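Local structure of ferritin (Ulva pertusa, 3VNX) at the interface of chains A and B and the interface of chains A and C. The protein stores iron as a 24-subunit shell, oxidising ferrous iron with its ferroxidase activity and holding the ferric mineral inside. Coordinates in Å, arbitrary orientation; residue numbers count along the deposited sequence, not the author numbering. Chains: chain A/B/C, ferritin.

Contact 1: the interface of chains A and B. Residues chain A 56, 59-60, 109, 111-112, 114; chain B 49, 52, 106-107, 109.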
loop_
_atom_site.group_PDB
_atom_site.type_symbol
_atom_site.label_atom_id
_atom_site.label_comp_id
_atom_site.label_asym_id
_atom_site.label_seq_id
_atom_site.Cartn_x
_atom_site.Cartn_y
_atom_site.Cartn_z
ATOM N N TYR A 56 38.189 -7.836 -33.410
ATOM C CA TYR A 56 39.246 -8.738 -32.948
ATOM C C TYR A 56 40.438 -7.918 -32.442
ATOM O O TYR A 56 41.035 -8.215 -31.399
ATOM C CB TYR A 56 39.661 -9.638 -34.109
ATOM C CG TYR A 56 40.255 -11.000 -33.770
ATOM C CD1 TYR A 56 39.633 -11.860 -32.876
ATOM C CD2 TYR A 56 41.414 -11.443 -34.408
ATOM C CE1 TYR A 56 40.171 -13.122 -32.605
ATOM C CE2 TYR A 56 41.962 -12.691 -34.143
ATOM C CZ TYR A 56 41.338 -13.531 -33.249
ATOM O OH TYR A 56 41.887 -14.772 -32.990
ATOM N N HIS A 59 39.684 -6.531 -29.184
ATOM C CA HIS A 59 39.798 -7.558 -28.167
ATOM C C HIS A 59 41.264 -7.729 -27.755
ATOM O O HIS A 59 41.570 -7.954 -26.578
ATOM C CB HIS A 59 39.207 -8.881 -28.648
ATOM C CG HIS A 59 38.669 -9.723 -27.539
ATOM N ND1 HIS A 59 37.936 -10.873 -27.762
ATOM C CD2 HIS A 59 38.735 -9.577 -26.195
ATOM C CE1 HIS A 59 37.588 -11.400 -26.602
ATOM N NE2 HIS A 59 38.065 -10.635 -25.633
ATOM N N ALA A 60 42.174 -7.603 -28.719
ATOM C CA ALA A 60 43.600 -7.685 -28.399
ATOM C C ALA A 60 44.025 -6.510 -27.495
ATOM O O ALA A 60 44.784 -6.687 -26.525
ATOM C CB ALA A 60 44.445 -7.750 -29.674
ATOM N N LEU A 109 40.376 -13.956 -40.506
ATOM C CA LEU A 109 40.799 -12.866 -39.651
ATOM C C LEU A 109 42.279 -13.027 -39.375
ATOM O O LEU A 109 42.710 -14.068 -38.859
ATOM C CB LEU A 109 40.025 -12.876 -38.333
ATOM C CG LEU A 109 38.496 -12.748 -38.384
ATOM C CD1 LEU A 109 37.986 -12.317 -37.019
ATOM C CD2 LEU A 109 38.053 -11.757 -39.450
ATOM N N ALA A 111 45.831 -12.376 -37.449
ATOM C CA ALA A 111 46.266 -12.155 -36.072
ATOM C C ALA A 111 46.494 -10.675 -35.861
ATOM O O ALA A 111 47.200 -10.044 -36.651
ATOM C CB ALA A 111 47.536 -12.903 -35.813
ATOM N N PRO A 112 45.888 -10.101 -34.801
ATOM C CA PRO A 112 46.077 -8.676 -34.487
ATOM C C PRO A 112 47.380 -8.463 -33.741
ATOM O O PRO A 112 47.950 -9.427 -33.232
ATOM C CB PRO A 112 44.913 -8.371 -33.547
ATOM C CG PRO A 112 44.669 -9.684 -32.841
ATOM C CD PRO A 112 44.955 -10.760 -33.863
ATOM N N MET A 114 49.540 -7.493 -30.564
ATOM C CA MET A 114 49.242 -7.700 -29.148
ATOM C C MET A 114 49.968 -6.709 -28.240
ATOM O O MET A 114 49.644 -6.578 -27.053
ATOM C CB MET A 114 49.600 -9.130 -28.720
ATOM C CG MET A 114 49.089 -10.223 -29.668
ATOM S SD MET A 114 47.295 -10.259 -29.937
ATOM C CE MET A 114 46.702 -10.255 -28.258
ATOM N N ASN B 49 42.253 -19.824 -29.215
ATOM C CA ASN B 49 42.032 -19.813 -30.657
ATOM C C ASN B 49 40.986 -20.832 -31.087
ATOM O O ASN B 49 40.254 -20.612 -32.053
ATOM C CB ASN B 49 43.345 -20.043 -31.422
ATOM C CG ASN B 49 43.144 -20.091 -32.942
ATOM O OD1 ASN B 49 43.328 -21.139 -33.571
ATOM N ND2 ASN B 49 42.761 -18.958 -33.532
ATOM N N TYR B 52 37.593 -19.390 -30.076
ATOM C CA TYR B 52 37.366 -18.281 -30.995
ATOM C C TYR B 52 36.998 -18.777 -32.398
ATOM O O TYR B 52 36.091 -18.225 -33.016
ATOM C CB TYR B 52 38.552 -17.313 -31.024
ATOM C CG TYR B 52 38.165 -15.871 -30.740
ATOM C CD1 TYR B 52 37.168 -15.244 -31.485
ATOM C CD2 TYR B 52 38.796 -15.136 -29.731
ATOM C CE1 TYR B 52 36.795 -13.923 -31.233
ATOM C CE2 TYR B 52 38.444 -13.804 -29.473
ATOM C CZ TYR B 52 37.437 -13.204 -30.231
ATOM O OH TYR B 52 37.063 -11.886 -30.004
ATOM N N LEU B 106 46.540 -13.735 -29.887
ATOM C CA LEU B 106 45.397 -14.044 -30.729
ATOM C C LEU B 106 45.898 -14.451 -32.100
ATOM O O LEU B 106 46.744 -13.781 -32.697
ATOM C CB LEU B 106 44.445 -12.844 -30.837
ATOM C CG LEU B 106 43.510 -12.613 -29.648
ATOM C CD1 LEU B 106 42.588 -11.431 -29.902
ATOM C CD2 LEU B 106 42.709 -13.880 -29.356
ATOM N N LYS B 107 45.353 -15.549 -32.597
ATOM C CA LYS B 107 45.835 -16.160 -33.821
ATOM C C LYS B 107 44.865 -15.926 -34.977
ATOM O O LYS B 107 43.780 -15.384 -34.785
ATOM C CB LYS B 107 46.058 -17.646 -33.569
ATOM C CG LYS B 107 47.059 -17.909 -32.454
ATOM C CD LYS B 107 47.225 -19.404 -32.201
ATOM C CE LYS B 107 48.561 -19.713 -31.528
ATOM N NZ LYS B 107 48.673 -21.160 -31.168
ATOM N N LEU B 109 42.017 -16.480 -37.799
ATOM C CA LEU B 109 40.816 -17.283 -37.915
ATOM C C LEU B 109 40.589 -17.585 -39.381
ATOM O O LEU B 109 40.477 -16.661 -40.201
ATOM C CB LEU B 109 39.607 -16.540 -37.348
ATOM C CG LEU B 109 39.639 -16.115 -35.874
ATOM C CD1 LEU B 109 38.220 -15.834 -35.406
ATOM C CD2 LEU B 109 40.281 -17.180 -34.998
HETATM O O HOH W 1 42.943 -16.905 -31.457
HETATM O O HOH W 2 48.916 -11.888 -32.775
#

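Contact 2: the interface of chains A and C. Residues chain A 121, 129, 184; chain C 22-23, 25.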
loop_
_atom_site.group_PDB
_atom_site.type_symbol
_atom_site.label_atom_id
_atom_site.label_comp_id
_atom_site.label_asym_id
_atom_site.label_seq_id
_atom_site.Cartn_x
_atom_site.Cartn_y
_atom_site.Cartn_z
ATOM N N LYS A 121 54.600 8.327 -26.636
ATOM C CA LYS A 121 53.265 8.777 -26.287
ATOM C C LYS A 121 52.678 8.171 -24.999
ATOM O O LYS A 121 51.808 8.776 -24.358
ATOM C CB LYS A 121 52.344 8.619 -27.497
ATOM C CG LYS A 121 52.531 9.773 -28.482
ATOM C CD LYS A 121 51.733 9.602 -29.743
ATOM C CE LYS A 121 52.040 10.711 -30.747
ATOM N NZ LYS A 121 51.381 12.015 -30.441
ATOM N N GLU A 129 45.086 6.837 -29.882
ATOM C CA GLU A 129 45.405 7.362 -31.204
ATOM C C GLU A 129 45.240 6.272 -32.267
ATOM O O GLU A 129 44.773 6.535 -33.366
ATOM C CB GLU A 129 46.813 7.960 -31.230
ATOM C CG GLU A 129 46.946 9.284 -30.473
ATOM C CD GLU A 129 48.322 9.918 -30.630
ATOM O OE1 GLU A 129 49.248 9.239 -31.137
ATOM O OE2 GLU A 129 48.478 11.098 -30.251
ATOM N N ARG A 184 46.331 13.741 -24.307
ATOM C CA ARG A 184 47.317 14.760 -24.633
ATOM C C ARG A 184 47.329 15.883 -23.598
ATOM O O ARG A 184 48.392 16.346 -23.205
ATOM C CB ARG A 184 47.062 15.331 -26.034
ATOM C CG ARG A 184 47.288 14.324 -27.160
ATOM C CD ARG A 184 47.160 14.969 -28.534
ATOM N NE ARG A 184 47.709 14.132 -29.607
ATOM C CZ ARG A 184 48.107 14.600 -30.789
ATOM N NH1 ARG A 184 48.026 15.899 -31.057
ATOM N NH2 ARG A 184 48.584 13.770 -31.708
ATOM N N VAL C 22 47.225 11.188 -37.463
ATOM C CA VAL C 22 46.807 11.407 -36.090
ATOM C C VAL C 22 47.985 11.703 -35.158
ATOM O O VAL C 22 47.927 12.654 -34.361
ATOM C CB VAL C 22 45.993 10.200 -35.547
ATOM C CG1 VAL C 22 45.945 10.221 -34.016
ATOM C CG2 VAL C 22 44.581 10.186 -36.154
ATOM N N THR C 23 49.045 10.896 -35.249
ATOM C CA THR C 23 50.149 11.012 -34.292
ATOM C C THR C 23 50.909 12.333 -34.460
ATOM O O THR C 23 51.450 12.864 -33.489
ATOM C CB THR C 23 51.146 9.823 -34.375
ATOM O OG1 THR C 23 52.042 10.017 -35.470
ATOM C CG2 THR C 23 50.427 8.497 -34.554
ATOM N N ALA C 25 49.519 15.259 -35.891
ATOM C CA ALA C 25 48.663 16.444 -35.790
ATOM C C ALA C 25 49.000 17.336 -34.596
ATOM O O ALA C 25 49.268 16.846 -33.491
ATOM C CB ALA C 25 47.178 16.053 -35.775
#

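Contact 3: the interface of chains A and C. Residues chain A 139, 143, 166, 170; chain C 96, 99-100, 155-156.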
loop_
_atom_site.group_PDB
_atom_site.type_symbol
_atom_site.label_atom_id
_atom_site.label_comp_id
_atom_site.label_asym_id
_atom_site.label_seq_id
_atom_site.Cartn_x
_atom_site.Cartn_y
_atom_site.Cartn_z
ATOM N N PHE A 139 35.321 4.928 -41.019
ATOM C CA PHE A 139 34.403 5.935 -41.520
ATOM C C PHE A 139 34.517 5.985 -43.046
ATOM O O PHE A 139 33.508 5.995 -43.774
ATOM C CB PHE A 139 34.741 7.286 -40.901
ATOM C CG PHE A 139 33.817 8.397 -41.303
ATOM C CD1 PHE A 139 32.539 8.131 -41.766
ATOM C CD2 PHE A 139 34.229 9.719 -41.198
ATOM C CE1 PHE A 139 31.687 9.168 -42.136
ATOM C CE2 PHE A 139 33.396 10.756 -41.547
ATOM C CZ PHE A 139 32.112 10.480 -42.027
ATOM N N GLN A 143 31.946 5.000 -45.912
ATOM C CA GLN A 143 31.662 5.896 -47.029
ATOM C C GLN A 143 31.735 5.168 -48.386
ATOM O O GLN A 143 30.833 5.280 -49.228
ATOM C CB GLN A 143 32.608 7.095 -47.000
ATOM C CG GLN A 143 32.130 8.238 -46.100
ATOM C CD GLN A 143 33.223 9.246 -45.819
ATOM O OE1 GLN A 143 34.400 8.983 -46.067
ATOM N NE2 GLN A 143 32.842 10.404 -45.297
ATOM N N LEU A 166 26.883 4.342 -40.757
ATOM C CA LEU A 166 27.582 5.532 -41.218
ATOM C C LEU A 166 27.397 6.624 -40.181
ATOM O O LEU A 166 28.366 7.173 -39.666
ATOM C CB LEU A 166 27.039 5.997 -42.568
ATOM C CG LEU A 166 28.019 6.604 -43.583
ATOM C CD1 LEU A 166 27.295 7.545 -44.546
ATOM C CD2 LEU A 166 29.162 7.330 -42.904
ATOM N N VAL A 170 30.167 8.559 -37.344
ATOM C CA VAL A 170 30.430 9.973 -37.096
ATOM C C VAL A 170 30.565 10.252 -35.593
ATOM O O VAL A 170 31.570 10.801 -35.140
ATOM C CB VAL A 170 29.325 10.863 -37.710
ATOM C CG1 VAL A 170 29.529 12.330 -37.324
ATOM C CG2 VAL A 170 29.301 10.694 -39.230
ATOM N N TYR C 96 26.615 19.496 -35.009
ATOM C CA TYR C 96 27.099 18.669 -36.106
ATOM C C TYR C 96 28.429 19.197 -36.633
ATOM O O TYR C 96 29.327 18.410 -36.955
ATOM C CB TYR C 96 26.074 18.552 -37.248
ATOM C CG TYR C 96 26.387 17.392 -38.169
ATOM C CD1 TYR C 96 26.098 16.082 -37.777
ATOM C CD2 TYR C 96 27.007 17.595 -39.422
ATOM C CE1 TYR C 96 26.403 14.989 -38.598
ATOM C CE2 TYR C 96 27.316 16.503 -40.257
ATOM C CZ TYR C 96 27.007 15.203 -39.835
ATOM O OH TYR C 96 27.287 14.114 -40.627
ATOM N N LYS C 99 31.060 18.173 -34.419
ATOM C CA LYS C 99 31.038 16.730 -34.513
ATOM C C LYS C 99 31.905 16.255 -35.695
ATOM O O LYS C 99 32.658 15.295 -35.563
ATOM C CB LYS C 99 29.597 16.214 -34.635
ATOM C CG LYS C 99 29.435 14.711 -34.355
ATOM C CD LYS C 99 27.963 14.261 -34.365
ATOM C CE LYS C 99 27.289 14.498 -33.014
ATOM N NZ LYS C 99 25.808 14.221 -33.042
ATOM N N ARG C 100 31.810 16.927 -36.843
ATOM C CA ARG C 100 32.511 16.465 -38.046
ATOM C C ARG C 100 33.920 17.035 -38.197
ATOM O O ARG C 100 34.597 16.754 -39.186
ATOM C CB ARG C 100 31.708 16.786 -39.317
ATOM C CG ARG C 100 30.477 15.905 -39.562
ATOM C CD ARG C 100 30.836 14.451 -39.894
ATOM N NE ARG C 100 31.709 14.334 -41.069
ATOM C CZ ARG C 100 31.292 14.336 -42.337
ATOM N NH1 ARG C 100 29.997 14.448 -42.614
ATOM N NH2 ARG C 100 32.172 14.218 -43.329
ATOM N N ALA C 155 27.568 11.640 -47.812
ATOM C CA ALA C 155 26.298 10.985 -47.530
ATOM C C ALA C 155 25.894 11.141 -46.048
ATOM O O ALA C 155 24.704 11.239 -45.727
ATOM C CB ALA C 155 26.355 9.510 -47.943
ATOM N N ALA C 156 26.894 11.173 -45.159
ATOM C CA ALA C 156 26.649 11.354 -43.730
ATOM C C ALA C 156 25.951 12.675 -43.459
ATOM O O ALA C 156 24.965 12.720 -42.720
ATOM C CB ALA C 156 27.950 11.264 -42.926
HETATM O O HOH W 3 29.830 10.966 -45.475
HETATM O O HOH W 4 33.316 12.598 -36.578
#

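Contact 4: the interface of chains A and B. Residues chain A 94, 104-106; chain B 60, 63, 114.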
loop_
_atom_site.group_PDB
_atom_site.type_symbol
_atom_site.label_atom_id
_atom_site.label_comp_id
_atom_site.label_asym_id
_atom_site.label_seq_id
_atom_site.Cartn_x
_atom_site.Cartn_y
_atom_site.Cartn_z
ATOM N N MET A 94 25.354 -8.671 -41.422
ATOM C CA MET A 94 24.980 -10.023 -41.821
ATOM C C MET A 94 23.470 -10.144 -41.869
ATOM O O MET A 94 22.897 -10.724 -42.802
ATOM C CB MET A 94 25.594 -11.044 -40.861
ATOM C CG MET A 94 27.117 -10.932 -40.792
ATOM S SD MET A 94 27.893 -11.775 -39.406
ATOM C CE MET A 94 27.423 -13.483 -39.749
ATOM N N VAL A 104 25.817 -14.371 -46.735
ATOM C CA VAL A 104 26.967 -13.978 -45.943
ATOM C C VAL A 104 28.193 -14.832 -46.292
ATOM O O VAL A 104 28.131 -16.060 -46.305
ATOM C CB VAL A 104 26.657 -14.100 -44.428
ATOM C CG1 VAL A 104 27.958 -14.092 -43.582
ATOM C CG2 VAL A 104 25.674 -13.007 -43.987
ATOM N N GLU A 105 29.306 -14.180 -46.589
ATOM C CA GLU A 105 30.566 -14.894 -46.654
ATOM C C GLU A 105 31.501 -14.370 -45.580
ATOM O O GLU A 105 31.835 -13.185 -45.564
ATOM C CB GLU A 105 31.233 -14.730 -48.012
ATOM C CG GLU A 105 32.567 -15.454 -48.063
ATOM C CD GLU A 105 33.377 -15.125 -49.292
ATOM O OE1 GLU A 105 34.128 -16.016 -49.750
ATOM O OE2 GLU A 105 33.269 -13.984 -49.792
ATOM N N LEU A 106 31.921 -15.248 -44.681
ATOM C CA LEU A 106 32.839 -14.857 -43.626
ATOM C C LEU A 106 34.255 -15.158 -44.076
ATOM O O LEU A 106 34.552 -16.250 -44.566
ATOM C CB LEU A 106 32.524 -15.589 -42.314
ATOM C CG LEU A 106 31.351 -15.041 -41.499
ATOM C CD1 LEU A 106 31.177 -15.818 -40.203
ATOM C CD2 LEU A 106 31.553 -13.553 -41.221
ATOM N N ALA B 60 28.696 -18.577 -38.635
ATOM C CA ALA B 60 28.400 -18.912 -40.029
ATOM C C ALA B 60 27.124 -19.773 -40.124
ATOM O O ALA B 60 26.269 -19.560 -41.003
ATOM C CB ALA B 60 29.595 -19.601 -40.692
ATOM N N SER B 63 24.098 -17.642 -39.968
ATOM C CA SER B 63 23.748 -16.947 -41.202
ATOM C C SER B 63 23.104 -17.895 -42.195
ATOM O O SER B 63 22.246 -17.498 -42.985
ATOM C CB SER B 63 24.965 -16.259 -41.817
ATOM O OG SER B 63 25.215 -15.035 -41.148
ATOM N N MET B 114 30.233 -21.975 -45.250
ATOM C CA MET B 114 28.994 -21.201 -45.205
ATOM C C MET B 114 27.774 -22.010 -45.645
ATOM O O MET B 114 26.627 -21.597 -45.434
ATOM C CB MET B 114 29.105 -19.944 -46.081
ATOM C CG MET B 114 30.395 -19.139 -45.872
ATOM S SD MET B 114 30.693 -18.550 -44.182
ATOM C CE MET B 114 29.139 -17.761 -43.820
HETATM O O HOH W 5 23.800 -16.276 -45.609
#

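Contact 1: the interface of chains A and B
The edge of A:Tyr56 points into the face of B:Tyr52. Its CE1 stands 3.5 Å above the centre of that ring, and the two planes are 90° apart. One face of the A:Tyr56 ring carries CD1 of B:Leu106. The opposite face carries CD1 of A:Leu109 from its own chain. Both methyls sit toward the rim. Placed by a CG anti to the backbone N (chi1 -154°), the ring reaches across, and its phenol OH donates to B:Lys107 O at 2.7 Å, in the carbonyl plane. The same OH meets a water that also contacts B:Lys107 N and B:Asn49 ND2. B:Tyr52 is fixed at its tip. Its OH lies in the imidazole plane of A:His59, 2.6 Å from ND1, in a nearly straight hydrogen bond of undecided direction. The CB of B:Leu106 packs on the A:Pro112 ring carbons CG and CD, 3.7 Å from CD. At the two-fold axis A:Leu109 and B:Leu109 form an antiparallel bridge. A:Leu109 N donates to B:Leu109 O at 2.7 Å, and the reverse pair matches. A:Leu109 CB touches B:Leu109 CB at 3.8 Å. The site packs the two 38-66 helices against each other and, beside them, the connections between helices 73-99 and 123-151, on the two-fold face of the four-helix-bundle subunits.

Contact 2: the interface of chains A and C
This is a polar docking site in which an N-terminal segment of chain C lies on the surface of chain A. That segment probably belongs to the extension peptide of plant ferritin, which contributes to shell stability. Chain A reads backbone carbonyls at the C-terminal end of helix 16-24 and just after it. A:Arg184 NH1 donates to C:Ala25 O at 2.9 Å, nearly straight at the hydrogen but from above the carbonyl plane. A:Lys121 bends at its last torsion (chi4 -77°), which turns NZ toward C:Thr23 O. The A:Lys121 NZ to C:Thr23 O bond is 3.2 Å long and uses a carbonyl lone pair. A:Glu129 lies between the two donors and holds them. Its OE2 takes A:Lys121 NZ on the syn lone pair at 3.0 Å. A:Arg184 grips the same oxygen side-on, with OE2 in the guanidinium plane. NE meets it nearly along its C-O axis. A:Arg184 NH2 lies 3.0 Å from A:Glu129 OE2 and comes from above the carboxylate plane. These salt bridges hold the guanidinium and the lysine amine in position and may balance their charge. The stem of A:Glu129 also packs: its CB meets C:Val22 CG1 at 3.7 Å. On chain A the site combines A:Lys121, the start of helix 123-151 and the long helix 155-201.

Contact 3: the interface of chains A and C
This is a largely apolar contact between non-two-fold neighbours of the shell, where one end of the chain C helical bundle abuts the flank of chain A. It helps to tie adjacent subunits into the 24-mer. A:Val170 is central. Its CG1, anti to the backbone N (chi1 174°), meets CD of C:Arg100 at 3.6 Å and CG of C:Lys99 at 3.8 Å. Its other methyl, CG2, faces CB of C:Ala156 at 4.0 Å. C:Arg100 is bent at chi2 and chi3 (chi3 -58°), which folds its guanidinium back over the tip of A:Phe139. The ring meets it edge-on: CZ of A:Phe139 lies 3.8 Å above the guanidinium plane, toward the rim, and the planes are 88° apart. The phenol OH of C:Tyr96 lies at the guanidinium edge, in plane, but its bond to NH1 is weak. A:Leu166 places CD1 against the first turn of the chain C helix 155-201, 3.9 Å from C:Ala156 CA. Direct polar pairing across this patch is absent, and waters make the links. One water joins A:Gln143 NE2 to C:Ala156 N. Another joins A:Val170 O to C:Lys99 O. A:Gln143 NE2 also lies 3.3 Å above one face of the A:Phe139 ring. Chain A contributes helices 123-151 and 155-201. Chain C contributes the end of helix 73-99, the residue C:Arg100 after it, and the start of helix 155-201.

Contact 4: the interface of chains A and B
This patch of the two-fold subunit interface is a mainly apolar contact in which a methionine packs on an extended strand-like segment. It helps to hold the ferritin dimer together within the shell. B:Met114 is the main side chain. Its chain bends at chi2 (-58°) and chi3 (-51°), curling SD and CE back against residues A:Val104 to A:Leu106. The backbone N-H of A:Leu106 points almost straight at B:Met114 SD, 3.6 Å from A:Leu106 N, but the bond is weak. B:Met114 SD also touches CB of A:Leu106 at 4.0 Å. The terminal methyl CE of B:Met114 packs beside CG1 of A:Val104 at 3.9 Å, where the two side chains meet at a slant. On another side A:Val104 meets B:Ser63. A:Val104 CB and B:Ser63 CB are 3.8 Å apart, and B:Ser63 OG lies 3.5 Å from A:Val104 CG2. With OG anti to its carbonyl carbon (chi1 -80°), B:Ser63 turns its hydroxyl toward the A:Val104 methyls. CD1 of A:Leu106 reaches B:Ala60, 4.1 Å from its CB. A water links A:Val104 N to B:Ser63 O. The segment from A:Val104 to A:Leu106 is thereby packed against helix 38-66 of chain B and the B:Met114 side chain. The two-fold repeats this packing with the chains exchanged, so the site probably helps to stabilise the dimer and, with it, the iron-storing shell.

Contact 1 and contact 4 belong to one two-fold interface, about 19 Å apart; all distances here run between the centres of the C-alpha atoms. They share helix 38-66 and the connection from helix 73-99 to helix 123-151; Leu106, Ala60 and Met114 serve in both with the chains exchanged. Contact 2 and contact 3 join chain A to chain C instead, about 21 Å apart, and both use helices 123-151 and 155-201 of chain A. Contact 1 lies about 25 Å from contact 2 and 28 Å from contact 3. One subunit thus meets different neighbours on separate surfaces, as building a closed 24-subunit shell requires.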